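Local coordinates for protein contact-dependent inhibitor A (Enterobacter cloacae subsp. cloacae, PDB 4NTQ) that delivers a toxic ribosomal RNase, carried in its C-terminal region, into neighbouring target bacteria during contact-dependent growth inhibition, at the interface of chains A and B. Numbering follows the deposited sequence. Chains: chain A, Contact-dependent inhibitor A; chain B, ECL CdiI.

The interface of chains A and B. Residues chain A 192, 199, 220; chain B 97.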
# COMPACT_ATOMS: atom_id res chain seq x y z
N VAL A 192 7.77 -7.10 4.81
CA VAL A 192 6.99 -8.01 4.01
C VAL A 192 7.72 -9.37 4.15
O VAL A 192 8.94 -9.40 4.20
CB VAL A 192 6.99 -7.49 2.56
CG1 VAL A 192 7.14 -8.59 1.58
CG2 VAL A 192 5.74 -6.66 2.28
N TYR A 199 3.85 -12.89 -0.75
CA TYR A 199 4.27 -12.05 0.37
C TYR A 199 3.12 -11.82 1.35
O TYR A 199 1.98 -11.60 0.95
CB TYR A 199 4.78 -10.70 -0.13
CG TYR A 199 5.85 -10.78 -1.21
CD1 TYR A 199 7.20 -10.69 -0.89
CD2 TYR A 199 5.51 -10.95 -2.55
CE1 TYR A 199 8.19 -10.75 -1.86
CE2 TYR A 199 6.49 -11.02 -3.53
CZ TYR A 199 7.83 -10.93 -3.18
OH TYR A 199 8.79 -11.01 -4.16
N GLY A 220 3.26 -8.33 -6.41
CA GLY A 220 2.85 -7.33 -5.44
C GLY A 220 1.40 -6.91 -5.54
O GLY A 220 0.99 -5.91 -4.94
N PHE B 97 7.73 -3.39 -5.92
CA PHE B 97 9.05 -3.90 -5.56
C PHE B 97 10.16 -3.18 -6.30
O PHE B 97 10.11 -3.04 -7.52
CB PHE B 97 9.14 -5.40 -5.80
CG PHE B 97 8.44 -6.21 -4.77
CD1 PHE B 97 8.95 -6.30 -3.49
CD2 PHE B 97 7.26 -6.86 -5.06
CE1 PHE B 97 8.31 -7.04 -2.52
CE2 PHE B 97 6.60 -7.60 -4.09
CZ PHE B 97 7.12 -7.69 -2.82
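B:Phe97 meets A:Tyr199 in the toxin–immunity complex, where CdiI, the cognate immunity protein, pushes an aromatic ring from the end of its strand 88-97 against the Novel toxin 21 domain of CdiA-CT. From CB the side chain leaves with CG anti to the carbonyl carbon (chi1 -76°), which directs the ring away from its strand and toward A:Tyr199. Past CB, CG and the delta carbons, the epsilon carbons come up against the toxin. On one flank CE2 lies 3.5 Å from A:Tyr199 CE2, and it also faces the A:Gly220 CA in the loop before strand 222-226, 4.0 Å away. CE1, on the other flank, sits 3.8 Å from A:Tyr199 CE1. At the tip, CZ rests 3.2 Å above the plane of the tyrosine ring, over its centre, and its nearest neighbour is A:Tyr199 CZ at 3.3 Å, apolar packing that probably helps to hold the immunity protein on the toxin. Because the ring planes are inclined by roughly 37°, the phenylalanine points its leading corner into the tyrosine face instead of lying flat on it. The phenol oxygen, A:Tyr199 OH, in turn sits above the phenylalanine plane, displaced toward the rim. Beyond the tip, A:Val192 offers its CG1 methyl 4.5 Å from B:Phe97 CZ, a looser approach.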